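Local structure of N-acetylmuramoyl-L-alanine amidase AmiD (Escherichia coli, 3D2Y) at residues 178-183 and 232-237; 225-230 and 241-246; 29-34 and 147-152; 88-93 and 208-213. The protein hydrolyses the bond between N-acetylmuramoyl residues and L-amino acids in cell-wall glycopeptides, as a zinc-dependent amidase and outer-membrane lipoprotein of E. coli. All coordinates share one frame; numbering follows the deposited sequence.

Interaction 1 of 4, residues 178-183 and 232-237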
loop_
_atom_site.group_PDB
_atom_site.type_symbol
_atom_site.label_atom_id
_atom_site.label_comp_id
_atom_site.label_asym_id
_atom_site.label_seq_id
_atom_site.Cartn_x
_atom_site.Cartn_y
_atom_site.Cartn_z
ATOM N N ALA A 178 -3.345 5.068 -6.783
ATOM C CA ALA A 178 -2.944 5.195 -8.205
ATOM C C ALA A 178 -3.735 4.243 -9.104
ATOM O O ALA A 178 -4.024 3.096 -8.749
ATOM C CB ALA A 178 -1.439 4.880 -8.342
ATOM N N TRP A 179 -4.113 4.722 -10.273
ATOM C CA TRP A 179 -4.684 3.815 -11.293
ATOM C C TRP A 179 -4.369 4.422 -12.648
ATOM O O TRP A 179 -4.462 5.643 -12.781
ATOM C CB TRP A 179 -6.188 3.635 -11.092
ATOM C CG TRP A 179 -6.732 2.417 -11.765
ATOM C CD1 TRP A 179 -7.396 2.368 -12.976
ATOM C CD2 TRP A 179 -6.631 1.058 -11.306
ATOM N NE1 TRP A 179 -7.740 1.058 -13.274
ATOM C CE2 TRP A 179 -7.261 0.239 -12.279
ATOM C CE3 TRP A 179 -6.063 0.450 -10.169
ATOM C CZ2 TRP A 179 -7.368 -1.166 -12.135
ATOM C CZ3 TRP A 179 -6.143 -0.941 -10.049
ATOM C CH2 TRP A 179 -6.786 -1.729 -11.028
ATOM N N PRO A 180 -3.990 3.577 -13.641
ATOM C CA PRO A 180 -3.641 4.034 -14.980
ATOM C C PRO A 180 -4.872 4.504 -15.781
ATOM O O PRO A 180 -5.991 3.997 -15.572
ATOM C CB PRO A 180 -3.014 2.787 -15.613
ATOM C CG PRO A 180 -3.661 1.661 -14.938
ATOM C CD PRO A 180 -3.889 2.108 -13.530
ATOM N N ASP A 181 -4.666 5.485 -16.663
ATOM C CA ASP A 181 -5.735 5.897 -17.569
ATOM C C ASP A 181 -5.894 4.824 -18.637
ATOM O O ASP A 181 -4.921 4.463 -19.318
ATOM C CB ASP A 181 -5.436 7.267 -18.188
ATOM C CG ASP A 181 -5.434 8.399 -17.150
ATOM O OD1 ASP A 181 -5.972 8.218 -16.027
ATOM O OD2 ASP A 181 -4.879 9.483 -17.460
ATOM N N ALA A 182 -7.119 4.314 -18.767
ATOM C CA ALA A 182 -7.446 3.179 -19.641
ATOM C C ALA A 182 -7.034 3.384 -21.101
ATOM O O ALA A 182 -6.530 2.457 -21.737
ATOM C CB ALA A 182 -8.918 2.857 -19.544
ATOM N N GLN A 183 -7.226 4.596 -21.617
ATOM C CA GLN A 183 -6.804 4.918 -22.990
ATOM C C GLN A 183 -5.275 4.847 -23.139
ATOM O O GLN A 183 -4.762 4.448 -24.187
ATOM C CB GLN A 183 -7.322 6.300 -23.428
ATOM C CG GLN A 183 -8.838 6.437 -23.413
ATOM C CD GLN A 183 -9.507 5.804 -24.626
ATOM O OE1 GLN A 183 -9.433 6.334 -25.740
ATOM N NE2 GLN A 183 -10.181 4.674 -24.413
ATOM N N MET A 232 -1.320 -8.421 -8.591
ATOM C CA MET A 232 -2.322 -8.459 -7.507
ATOM C C MET A 232 -2.931 -7.093 -7.234
ATOM O O MET A 232 -4.118 -7.011 -6.944
ATOM C CB MET A 232 -1.779 -9.064 -6.206
ATOM C CG MET A 232 -1.529 -10.552 -6.266
ATOM S SD MET A 232 -1.174 -11.230 -4.641
ATOM C CE MET A 232 0.481 -10.665 -4.324
ATOM N N HIS A 233 -2.135 -6.029 -7.399
ATOM C CA HIS A 233 -2.593 -4.652 -7.194
ATOM C C HIS A 233 -3.273 -4.090 -8.479
ATOM O O HIS A 233 -4.368 -3.503 -8.415
ATOM C CB HIS A 233 -1.380 -3.809 -6.735
ATOM C CG HIS A 233 -1.705 -2.415 -6.272
ATOM N ND1 HIS A 233 -0.928 -1.741 -5.345
ATOM C CD2 HIS A 233 -2.676 -1.547 -6.651
ATOM C CE1 HIS A 233 -1.422 -0.525 -5.165
ATOM N NE2 HIS A 233 -2.470 -0.382 -5.960
ATOM N N PHE A 234 -2.640 -4.279 -9.637
ATOM C CA PHE A 234 -2.963 -3.507 -10.827
ATOM C C PHE A 234 -3.490 -4.329 -11.997
ATOM O O PHE A 234 -3.981 -3.744 -12.968
ATOM C CB PHE A 234 -1.758 -2.661 -11.291
ATOM C CG PHE A 234 -1.347 -1.595 -10.334
ATOM C CD1 PHE A 234 -2.079 -0.400 -10.268
ATOM C CD2 PHE A 234 -0.208 -1.752 -9.529
ATOM C CE1 PHE A 234 -1.714 0.612 -9.412
ATOM C CE2 PHE A 234 0.154 -0.716 -8.636
ATOM C CZ PHE A 234 -0.597 0.475 -8.606
ATOM N N ARG A 235 -3.450 -5.669 -11.897
ATOM C CA ARG A 235 -3.983 -6.539 -12.970
ATOM C C ARG A 235 -4.421 -7.868 -12.343
ATOM O O ARG A 235 -3.851 -8.922 -12.616
ATOM C CB ARG A 235 -2.956 -6.757 -14.094
ATOM C CG ARG A 235 -3.574 -7.029 -15.492
ATOM C CD ARG A 235 -4.095 -8.463 -15.681
ATOM N NE ARG A 235 -3.021 -9.435 -15.490
ATOM C CZ ARG A 235 -2.220 -9.884 -16.456
ATOM N NH1 ARG A 235 -1.270 -10.759 -16.166
ATOM N NH2 ARG A 235 -2.377 -9.482 -17.709
ATOM N N PRO A 236 -5.398 -7.796 -11.437
ATOM C CA PRO A 236 -5.751 -8.938 -10.611
ATOM C C PRO A 236 -6.471 -10.079 -11.294
ATOM O O PRO A 236 -6.645 -11.121 -10.689
ATOM C CB PRO A 236 -6.628 -8.326 -9.529
ATOM C CG PRO A 236 -7.154 -7.083 -10.106
ATOM C CD PRO A 236 -6.149 -6.586 -11.066
ATOM N N THR A 237 -6.875 -9.902 -12.543
ATOM C CA THR A 237 -7.425 -11.025 -13.313
ATOM C C THR A 237 -6.427 -12.167 -13.555
ATOM O O THR A 237 -6.842 -13.334 -13.680
ATOM C CB THR A 237 -8.016 -10.558 -14.669
ATOM O OG1 THR A 237 -6.992 -9.948 -15.482
ATOM C CG2 THR A 237 -9.166 -9.574 -14.411
HETATM O O HOH W 1 -4.249 2.006 -6.470
#

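Interaction 2 of 4, residues 225-230 and 241-246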
loop_
_atom_site.group_PDB
_atom_site.type_symbol
_atom_site.label_atom_id
_atom_site.label_comp_id
_atom_site.label_asym_id
_atom_site.label_seq_id
_atom_site.Cartn_x
_atom_site.Cartn_y
_atom_site.Cartn_z
ATOM N N ARG A 225 7.618 -13.304 -7.944
ATOM C CA ARG A 225 6.969 -12.681 -6.809
ATOM C C ARG A 225 6.825 -11.171 -7.023
ATOM O O ARG A 225 5.791 -10.594 -6.681
ATOM C CB ARG A 225 7.706 -13.020 -5.499
ATOM C CG ARG A 225 7.510 -14.473 -5.013
ATOM C CD ARG A 225 6.624 -14.626 -3.749
ATOM N NE ARG A 225 5.768 -13.459 -3.468
ATOM C CZ ARG A 225 5.062 -13.230 -2.353
ATOM N NH1 ARG A 225 5.068 -14.080 -1.327
ATOM N NH2 ARG A 225 4.360 -12.101 -2.271
ATOM N N VAL A 226 7.829 -10.528 -7.620
ATOM C CA VAL A 226 7.717 -9.070 -7.850
ATOM C C VAL A 226 6.561 -8.800 -8.832
ATOM O O VAL A 226 5.727 -7.928 -8.600
ATOM C CB VAL A 226 9.030 -8.459 -8.332
ATOM C CG1 VAL A 226 8.847 -6.984 -8.678
ATOM C CG2 VAL A 226 10.094 -8.596 -7.252
ATOM N N ILE A 227 6.496 -9.584 -9.908
ATOM C CA ILE A 227 5.561 -9.296 -10.986
ATOM C C ILE A 227 4.171 -9.631 -10.470
ATOM O O ILE A 227 3.205 -8.899 -10.703
ATOM C CB ILE A 227 5.915 -10.088 -12.265
ATOM C CG1 ILE A 227 7.180 -9.493 -12.944
ATOM C CG2 ILE A 227 4.769 -9.994 -13.247
ATOM C CD1 ILE A 227 7.946 -10.421 -13.969
ATOM N N MET A 228 4.100 -10.717 -9.718
ATOM C CA MET A 228 2.867 -11.145 -9.071
ATOM C C MET A 228 2.306 -10.059 -8.125
ATOM O O MET A 228 1.105 -9.745 -8.171
ATOM C CB MET A 228 3.128 -12.451 -8.327
ATOM C CG MET A 228 1.927 -13.096 -7.674
ATOM S SD MET A 228 2.384 -14.579 -6.712
ATOM C CE MET A 228 3.810 -15.254 -7.582
ATOM N N ALA A 229 3.167 -9.506 -7.262
ATOM C CA ALA A 229 2.779 -8.413 -6.364
ATOM C C ALA A 229 2.131 -7.226 -7.148
ATOM O O ALA A 229 1.085 -6.686 -6.749
ATOM C CB ALA A 229 3.984 -7.946 -5.549
ATOM N N PHE A 230 2.730 -6.883 -8.275
ATOM C CA PHE A 230 2.276 -5.775 -9.109
ATOM C C PHE A 230 0.884 -6.100 -9.711
ATOM O O PHE A 230 -0.047 -5.246 -9.732
ATOM C CB PHE A 230 3.312 -5.509 -10.211
ATOM C CG PHE A 230 2.896 -4.463 -11.196
ATOM C CD1 PHE A 230 2.844 -3.123 -10.826
ATOM C CD2 PHE A 230 2.585 -4.818 -12.533
ATOM C CE1 PHE A 230 2.454 -2.140 -11.748
ATOM C CE2 PHE A 230 2.183 -3.849 -13.468
ATOM C CZ PHE A 230 2.116 -2.503 -13.061
ATOM N N GLY A 241 2.583 -13.967 -12.293
ATOM C CA GLY A 241 3.942 -13.474 -12.185
ATOM C C GLY A 241 4.755 -13.595 -13.449
ATOM O O GLY A 241 5.976 -13.478 -13.400
ATOM N N GLU A 242 4.057 -13.869 -14.562
ATOM C CA GLU A 242 4.618 -13.893 -15.934
ATOM C C GLU A 242 4.446 -12.560 -16.667
ATOM O O GLU A 242 3.356 -11.962 -16.706
ATOM C CB GLU A 242 3.968 -15.021 -16.745
ATOM C CG GLU A 242 4.203 -16.416 -16.164
ATOM C CD GLU A 242 5.664 -16.877 -16.212
ATOM O OE1 GLU A 242 5.998 -17.832 -15.481
ATOM O OE2 GLU A 242 6.478 -16.314 -16.985
ATOM N N ALA A 243 5.525 -12.101 -17.265
ATOM C CA ALA A 243 5.523 -10.825 -17.935
ATOM C C ALA A 243 4.724 -10.903 -19.218
ATOM O O ALA A 243 5.039 -11.717 -20.105
ATOM C CB ALA A 243 6.946 -10.402 -18.224
ATOM N N ASP A 244 3.684 -10.078 -19.321
ATOM C CA ASP A 244 2.925 -9.999 -20.582
ATOM C C ASP A 244 2.692 -8.549 -20.986
ATOM O O ASP A 244 3.110 -7.624 -20.281
ATOM C CB ASP A 244 1.606 -10.821 -20.528
ATOM C CG ASP A 244 0.620 -10.352 -19.446
ATOM O OD1 ASP A 244 0.758 -9.252 -18.868
ATOM O OD2 ASP A 244 -0.350 -11.117 -19.177
ATOM N N ALA A 245 2.033 -8.356 -22.117
ATOM C CA ALA A 245 1.901 -7.038 -22.736
ATOM C C ALA A 245 0.989 -6.138 -21.913
ATOM O O ALA A 245 1.259 -4.941 -21.795
ATOM C CB ALA A 245 1.385 -7.160 -24.160
ATOM N N GLU A 246 -0.068 -6.710 -21.345
ATOM C CA GLU A 246 -1.004 -5.935 -20.516
ATOM C C GLU A 246 -0.331 -5.403 -19.239
ATOM O O GLU A 246 -0.452 -4.194 -18.891
ATOM C CB GLU A 246 -2.239 -6.766 -20.152
ATOM C CG GLU A 246 -3.223 -6.007 -19.255
ATOM C CD GLU A 246 -4.497 -6.785 -18.976
ATOM O OE1 GLU A 246 -5.522 -6.143 -18.687
ATOM O OE2 GLU A 246 -4.474 -8.023 -19.061
#

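Interaction 3 of 4, residues 29-34 and 147-152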
loop_
_atom_site.group_PDB
_atom_site.type_symbol
_atom_site.label_atom_id
_atom_site.label_comp_id
_atom_site.label_asym_id
_atom_site.label_seq_id
_atom_site.Cartn_x
_atom_site.Cartn_y
_atom_site.Cartn_z
ATOM N N ILE A 29 5.500 11.651 7.263
ATOM C CA ILE A 29 4.658 10.568 6.773
ATOM C C ILE A 29 4.392 10.776 5.261
ATOM O O ILE A 29 3.921 11.826 4.852
ATOM C CB ILE A 29 3.335 10.453 7.604
ATOM C CG1 ILE A 29 3.635 10.115 9.063
ATOM C CG2 ILE A 29 2.355 9.434 6.942
ATOM C CD1 ILE A 29 2.555 10.521 10.077
ATOM N N LYS A 30 4.708 9.779 4.445
ATOM C CA LYS A 30 4.581 9.878 3.001
ATOM C C LYS A 30 3.813 8.696 2.402
ATOM O O LYS A 30 3.414 8.761 1.250
ATOM C CB LYS A 30 5.968 9.882 2.350
ATOM C CG LYS A 30 6.887 11.060 2.806
ATOM C CD LYS A 30 8.307 10.584 3.084
ATOM C CE LYS A 30 9.173 11.518 3.840
ATOM N NZ LYS A 30 10.076 12.137 2.812
ATOM N N VAL A 31 3.618 7.627 3.185
ATOM C CA VAL A 31 3.144 6.354 2.652
ATOM C C VAL A 31 1.990 5.801 3.499
ATOM O O VAL A 31 2.006 5.914 4.743
ATOM C CB VAL A 31 4.334 5.328 2.475
ATOM C CG1 VAL A 31 3.843 3.950 2.055
ATOM C CG2 VAL A 31 5.399 5.863 1.440
ATOM N N LEU A 32 0.974 5.312 2.808
ATOM C CA LEU A 32 -0.148 4.593 3.462
ATOM C C LEU A 32 -0.162 3.168 2.995
ATOM O O LEU A 32 -0.380 2.898 1.794
ATOM C CB LEU A 32 -1.474 5.253 3.103
ATOM C CG LEU A 32 -2.738 4.711 3.760
ATOM C CD1 LEU A 32 -2.559 4.712 5.293
ATOM C CD2 LEU A 32 -4.041 5.457 3.325
ATOM N N VAL A 33 0.079 2.249 3.935
ATOM C CA VAL A 33 0.163 0.817 3.639
ATOM C C VAL A 33 -1.120 0.015 4.067
ATOM O O VAL A 33 -1.523 0.057 5.218
ATOM C CB VAL A 33 1.395 0.145 4.312
ATOM C CG1 VAL A 33 1.467 -1.323 3.921
ATOM C CG2 VAL A 33 2.705 0.842 3.913
ATOM N N ILE A 34 -1.703 -0.731 3.129
ATOM C CA ILE A 34 -2.892 -1.549 3.412
ATOM C C ILE A 34 -2.516 -3.012 3.682
ATOM O O ILE A 34 -1.755 -3.612 2.918
ATOM C CB ILE A 34 -3.941 -1.467 2.259
ATOM C CG1 ILE A 34 -4.207 -0.001 1.897
ATOM C CG2 ILE A 34 -5.238 -2.088 2.683
ATOM C CD1 ILE A 34 -4.785 0.850 3.070
ATOM N N ASN A 147 1.683 6.429 -3.518
ATOM C CA ASN A 147 2.184 6.018 -2.213
ATOM C C ASN A 147 1.088 5.454 -1.295
ATOM O O ASN A 147 1.276 5.296 -0.088
ATOM C CB ASN A 147 2.984 7.186 -1.608
ATOM C CG ASN A 147 4.268 7.443 -2.381
ATOM O OD1 ASN A 147 4.897 6.517 -2.853
ATOM N ND2 ASN A 147 4.649 8.704 -2.518
ATOM N N VAL A 148 -0.058 5.112 -1.884
ATOM C CA VAL A 148 -1.031 4.248 -1.197
ATOM C C VAL A 148 -0.790 2.810 -1.715
ATOM O O VAL A 148 -1.030 2.521 -2.879
ATOM C CB VAL A 148 -2.505 4.698 -1.499
ATOM C CG1 VAL A 148 -3.456 3.891 -0.639
ATOM C CG2 VAL A 148 -2.654 6.209 -1.262
ATOM N N VAL A 149 -0.263 1.928 -0.874
ATOM C CA VAL A 149 0.324 0.685 -1.389
ATOM C C VAL A 149 -0.146 -0.488 -0.587
ATOM O O VAL A 149 -0.661 -0.347 0.558
ATOM C CB VAL A 149 1.889 0.698 -1.336
ATOM C CG1 VAL A 149 2.474 1.757 -2.325
ATOM C CG2 VAL A 149 2.392 0.944 0.154
ATOM N N ALA A 150 0.022 -1.638 -1.212
ATOM C CA ALA A 150 -0.122 -2.921 -0.562
ATOM C C ALA A 150 1.152 -3.232 0.191
ATOM O O ALA A 150 2.241 -2.863 -0.215
ATOM C CB ALA A 150 -0.338 -4.022 -1.638
ATOM N N HIS A 151 1.014 -3.967 1.281
ATOM C CA HIS A 151 2.210 -4.517 1.922
ATOM C C HIS A 151 3.035 -5.353 0.909
ATOM O O HIS A 151 4.284 -5.370 0.929
ATOM C CB HIS A 151 1.745 -5.417 3.015
ATOM C CG HIS A 151 2.802 -5.775 4.026
ATOM N ND1 HIS A 151 2.595 -6.739 4.992
ATOM C CD2 HIS A 151 4.041 -5.285 4.250
ATOM C CE1 HIS A 151 3.655 -6.815 5.777
ATOM N NE2 HIS A 151 4.553 -5.958 5.330
ATOM N N ALA A 152 2.329 -6.092 0.040
ATOM C CA ALA A 152 3.038 -6.936 -0.965
ATOM C C ALA A 152 3.864 -6.051 -1.864
ATOM O O ALA A 152 4.905 -6.482 -2.386
ATOM C CB ALA A 152 2.022 -7.765 -1.807
HETATM O O HOH W 2 3.302 10.649 -0.705
#

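Interaction 4 of 4, residues 88-93 and 208-213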
loop_
_atom_site.group_PDB
_atom_site.type_symbol
_atom_site.label_atom_id
_atom_site.label_comp_id
_atom_site.label_asym_id
_atom_site.label_seq_id
_atom_site.Cartn_x
_atom_site.Cartn_y
_atom_site.Cartn_z
ATOM N N SER A 88 11.445 -3.767 4.094
ATOM C CA SER A 88 10.567 -3.190 3.091
ATOM C C SER A 88 11.316 -2.170 2.242
ATOM O O SER A 88 12.372 -1.665 2.646
ATOM C CB SER A 88 9.342 -2.511 3.756
ATOM O OG SER A 88 9.756 -1.669 4.833
ATOM N N ALA A 89 10.762 -1.906 1.058
ATOM C CA ALA A 89 11.322 -0.969 0.073
ATOM C C ALA A 89 10.211 -0.417 -0.844
ATOM O O ALA A 89 9.377 -1.176 -1.338
ATOM C CB ALA A 89 12.441 -1.655 -0.751
ATOM N N TRP A 90 10.170 0.905 -1.004
ATOM C CA TRP A 90 9.230 1.559 -1.918
ATOM C C TRP A 90 9.813 2.869 -2.461
ATOM O O TRP A 90 10.137 3.797 -1.691
ATOM C CB TRP A 90 7.869 1.822 -1.231
ATOM C CG TRP A 90 6.846 2.258 -2.208
ATOM C CD1 TRP A 90 6.217 3.486 -2.256
ATOM C CD2 TRP A 90 6.342 1.499 -3.320
ATOM N NE1 TRP A 90 5.332 3.520 -3.322
ATOM C CE2 TRP A 90 5.405 2.328 -4.003
ATOM C CE3 TRP A 90 6.594 0.201 -3.816
ATOM C CZ2 TRP A 90 4.725 1.898 -5.151
ATOM C CZ3 TRP A 90 5.923 -0.224 -4.979
ATOM C CH2 TRP A 90 5.007 0.629 -5.632
ATOM N N ARG A 91 9.959 2.915 -3.788
ATOM C CA ARG A 91 10.317 4.143 -4.508
ATOM C C ARG A 91 11.600 4.793 -3.998
ATOM O O ARG A 91 11.682 6.024 -3.858
ATOM C CB ARG A 91 9.122 5.123 -4.471
ATOM C CG ARG A 91 8.066 4.702 -5.449
ATOM C CD ARG A 91 6.847 5.587 -5.466
ATOM N NE ARG A 91 6.950 6.854 -6.194
ATOM C CZ ARG A 91 6.720 7.030 -7.506
ATOM N NH1 ARG A 91 6.424 6.015 -8.314
ATOM N NH2 ARG A 91 6.812 8.250 -8.031
ATOM N N GLY A 92 12.600 3.976 -3.690
ATOM C CA GLY A 92 13.866 4.538 -3.206
ATOM C C GLY A 92 14.046 4.429 -1.684
ATOM O O GLY A 92 15.174 4.456 -1.203
ATOM N N ALA A 93 12.943 4.303 -0.929
ATOM C CA ALA A 93 13.007 4.294 0.563
ATOM C C ALA A 93 13.119 2.868 1.073
ATOM O O ALA A 93 12.766 1.970 0.369
ATOM C CB ALA A 93 11.746 4.957 1.171
ATOM N N ALA A 208 10.772 -1.731 -11.024
ATOM C CA ALA A 208 11.786 -1.142 -10.163
ATOM C C ALA A 208 11.577 0.354 -10.083
ATOM O O ALA A 208 11.574 0.934 -9.001
ATOM C CB ALA A 208 13.218 -1.445 -10.690
ATOM N N ARG A 209 11.429 0.991 -11.243
ATOM C CA ARG A 209 11.331 2.436 -11.291
ATOM C C ARG A 209 10.020 2.962 -10.722
ATOM O O ARG A 209 10.002 4.061 -10.164
ATOM C CB ARG A 209 11.523 2.969 -12.710
ATOM C CG ARG A 209 12.914 2.698 -13.356
ATOM C CD ARG A 209 14.095 3.493 -12.760
ATOM N NE ARG A 209 14.460 3.068 -11.408
ATOM C CZ ARG A 209 15.241 2.023 -11.096
ATOM N NH1 ARG A 209 15.809 1.271 -12.027
ATOM N NH2 ARG A 209 15.463 1.738 -9.825
ATOM N N TYR A 210 8.955 2.178 -10.887
ATOM C CA TYR A 210 7.652 2.512 -10.291
ATOM C C TYR A 210 7.702 2.419 -8.750
ATOM O O TYR A 210 7.047 3.211 -8.060
ATOM C CB TYR A 210 6.461 1.728 -10.890
ATOM C CG TYR A 210 5.126 2.237 -10.323
ATOM C CD1 TYR A 210 4.605 3.474 -10.721
ATOM C CD2 TYR A 210 4.438 1.528 -9.330
ATOM C CE1 TYR A 210 3.410 3.939 -10.201
ATOM C CE2 TYR A 210 3.227 2.039 -8.762
ATOM C CZ TYR A 210 2.732 3.226 -9.231
ATOM O OH TYR A 210 1.579 3.748 -8.680
ATOM N N GLY A 211 8.465 1.447 -8.233
ATOM C CA GLY A 211 8.878 1.481 -6.853
ATOM C C GLY A 211 9.213 0.164 -6.222
ATOM O O GLY A 211 9.659 0.143 -5.072
ATOM N N TYR A 212 9.039 -0.921 -6.985
ATOM C CA TYR A 212 9.203 -2.276 -6.458
ATOM C C TYR A 212 10.671 -2.605 -6.180
ATOM O O TYR A 212 11.533 -2.225 -6.910
ATOM C CB TYR A 212 8.533 -3.355 -7.375
ATOM C CG TYR A 212 7.019 -3.315 -7.341
ATOM C CD1 TYR A 212 6.257 -4.236 -6.569
ATOM C CD2 TYR A 212 6.341 -2.318 -8.041
ATOM C CE1 TYR A 212 4.845 -4.122 -6.545
ATOM C CE2 TYR A 212 5.002 -2.198 -8.037
ATOM C CZ TYR A 212 4.222 -3.110 -7.311
ATOM O OH TYR A 212 2.855 -2.905 -7.297
ATOM N N ASP A 213 10.915 -3.440 -5.171
ATOM C CA ASP A 213 12.265 -3.845 -4.793
ATOM C C ASP A 213 12.715 -4.872 -5.833
ATOM O O ASP A 213 12.160 -5.968 -5.896
ATOM C CB ASP A 213 12.163 -4.537 -3.418
ATOM C CG ASP A 213 13.511 -4.747 -2.719
ATOM O OD1 ASP A 213 14.535 -4.174 -3.129
ATOM O OD2 ASP A 213 13.521 -5.488 -1.698
HETATM O O HOH W 3 9.094 -3.515 -2.981
#

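Interaction 1 of 4, residues 178-183 and 232-237
His233, in the last turn of helix 220-234, meets the other segment twice. Its carbonyl O lies 3.5 Å from Trp179 CZ3, at the edge of the indole and near the ring plane. Its side chain, with CG anti to the backbone N (chi1 -171°), reaches a water instead: the water oxygen stands in the imidazole plane 3.0 Å from His233 NE2, and it donates to Ala178 O at 2.5 Å. Asp153 takes the other ring nitrogen, ND1, so the imidazole is held at both ends. Phe234 follows with CG anti to the carbonyl carbon (chi1 -65°), which lays CE2 over the centre of the His233 ring. Phe234 CE1 lies 3.5 Å from Ala178 O, which sits at the ring edge, while Phe234 CD1 rests 4.1 Å from Trp179 CE3 and the two ring planes are inclined at 36°. Pro180 CD backs the indole, sitting over one of its faces toward the rim, 3.4 Å above the Trp179 plane. An alanine at Trp179 would lose the six-membered ring that touches His233 O and Phe234 CD1, and the end of helix 220-234 would probably be packed less firmly against segment 178-183. The contact ties the loop between helices 168-173 and 182-189 to the C-terminal end of helix 220-234, consistent with the joint between an amidase domain and a C-terminal helical bundle of the peptidoglycan-binding type.

Interaction 2 of 4, residues 225-230 and 241-246
Ile227 has CG1 anti to its carbonyl carbon (chi1 -73°) and CG2 anti to its backbone N, so that its branched side chain straddles the carbonyl of Gly241. Ile227 CB stands 3.6 Å from Gly241 O, CD1 of the same Ile227 reaches that oxygen at 3.7 Å, and Ile227 CG2 lies 3.6 Å from Gly241 C. In Met228, CG is anti to the backbone N (chi1 -176°), which carries the thioether away from Gly241; the part that touches is Met228 CB, 4.1 Å from Gly241 CA. The glycine comes in very close to the helix backbone, its CA 3.7 Å from Met228 N, and its positive phi of 85° is one that glycine adopts readily. This is the return of a helix-loop-helix unit: the chain leaves helix 220-234, doubles back against its side, and enters helix 245-258. No hydrogen bond links the two segments directly. The polar hold comes from Gln231 of the same helix, whose OE1 receives Gly241 N and whose NE2 donates to Glu242 O, so a single amide grips the loop on both sides of the Gly241-Glu242 peptide. Further on, Ala243 CB lies 4.4 Å from Ile227 CD1, and both side chains also meet Leu203 of helix 200-210. Asp244 then occupies the N-cap of helix 245-258; its side chain caps a backbone N of the first turn and OD1 bonds Thr247 OG1, while OD2 forms a salt bridge with Arg235 and a hydrogen bond with His195, surroundings that would probably keep the buried carboxylate ionised.

Interaction 3 of 4, residues 29-34 and 147-152
Val149 sets the apolar centre, with CG2 in the crowded position between its own backbone N and carbonyl carbon (chi1 -67°). From there the methyl group wedges between two residues of the neighbouring strand, 3.8 Å from Val31 CG1 and equally 3.8 Å from Val33 CG2. Leu32 and Val148 pair on the opposite face of the sheet, where Leu32 packs on Ala134 and Val148 on Ile138 of helix 124-141, and Ile34 and Ala150 meet Trp168. Between these faces runs a parallel ladder of backbone bonds. Leu32 N donates to Asn147 O at 2.9 Å, Val149 N to Leu32 O at 2.8 Å, and Ile34 N to Val149 O at 2.8 Å, each donor approaching almost along the C=O axis. Strand 148-150 is thereby joined to strand 31-36 as the outermost strand on this side of the amidase sheet. At one end, a water bridges the two segments: it donates to Lys30 O at 2.7 Å and accepts from Asn147 ND2. At the other end the bond from His151 N to Ile34 O is longer, 3.2 Å, and bent to 154° at the hydrogen. It joins the backbone of one catalytic zinc ligand, His151, to the residue just before another, His35, so the register of the sheet probably contributes to the spacing of the two. His151 NE2 is hydrogen-bonded to Ala85 O and ND1 to OD2 of Asp161, the third zinc ligand; such bonding would probably favour the doubly protonated, cationic ring, whereas zinc binding would need one nitrogen freed of its proton.

Interaction 4 of 4, residues 88-93 and 208-213
A type I' beta turn from Trp90 to Ala93 makes the tip of a tight hairpin, which docks on the C-terminal end of helix 200-210 through an aromatic cluster. Within that cluster Trp90, with CG anti to its backbone N (chi1 -170°), drives the edge of its six-membered ring at the face of Tyr212; Trp90 CZ3 stands 3.7 Å from Tyr212 CD2, and the planes meet at 79°. Tyr210 closes in obliquely, with Tyr210 CD2 3.8 Å from Trp90 CH2. A CH-pi contact lies over one indole face, with Gly211 CA 4.0 Å from the centroid of the Trp90 six-membered ring. Two hydrogen bonds from Arg91 fasten the turn to the helix end. Arg91 N donates to a lone pair of Gly211 O at 3.1 Å, and Arg91 NH1 reaches Tyr210 O at 2.9 Å from above the carbonyl plane. An alanine at Arg91 would remove the NH1 bond and the salt bridge from NE to Asp261, and would probably loosen the hairpin tip against both the helix end and the C-terminus. Among the remaining contacts, Ala89 CB packs on Asp213 CG, and one water accepts from Asp213 N at 2.8 Å while donating to Ala89 O.

Interactions 1 and 2 share helix 220-234 and are joined by Arg235, whose NH2 lies 2.9 Å from Glu246 OE2. Interaction 4 meets interaction 1 through its tyrosines, with Phe234 CE2 3.7 Å from Tyr212 OH, and meets interaction 3 through Trp90, whose CE2 lies 3.4 Å from Val149 CG1. Asp153, just after the 147-152 segment, is the common partner: the OD2 that serves His233 also accepts from Ala150 N of interaction 3, while OD1 bonds Tyr212 OH of interaction 4. Only interaction 3 holds a zinc ligand, His151. The side chains of His233 and Trp90 are each about 10 Å from that of His151, so interactions 1 and 4 lie near the catalytic centre without entering it.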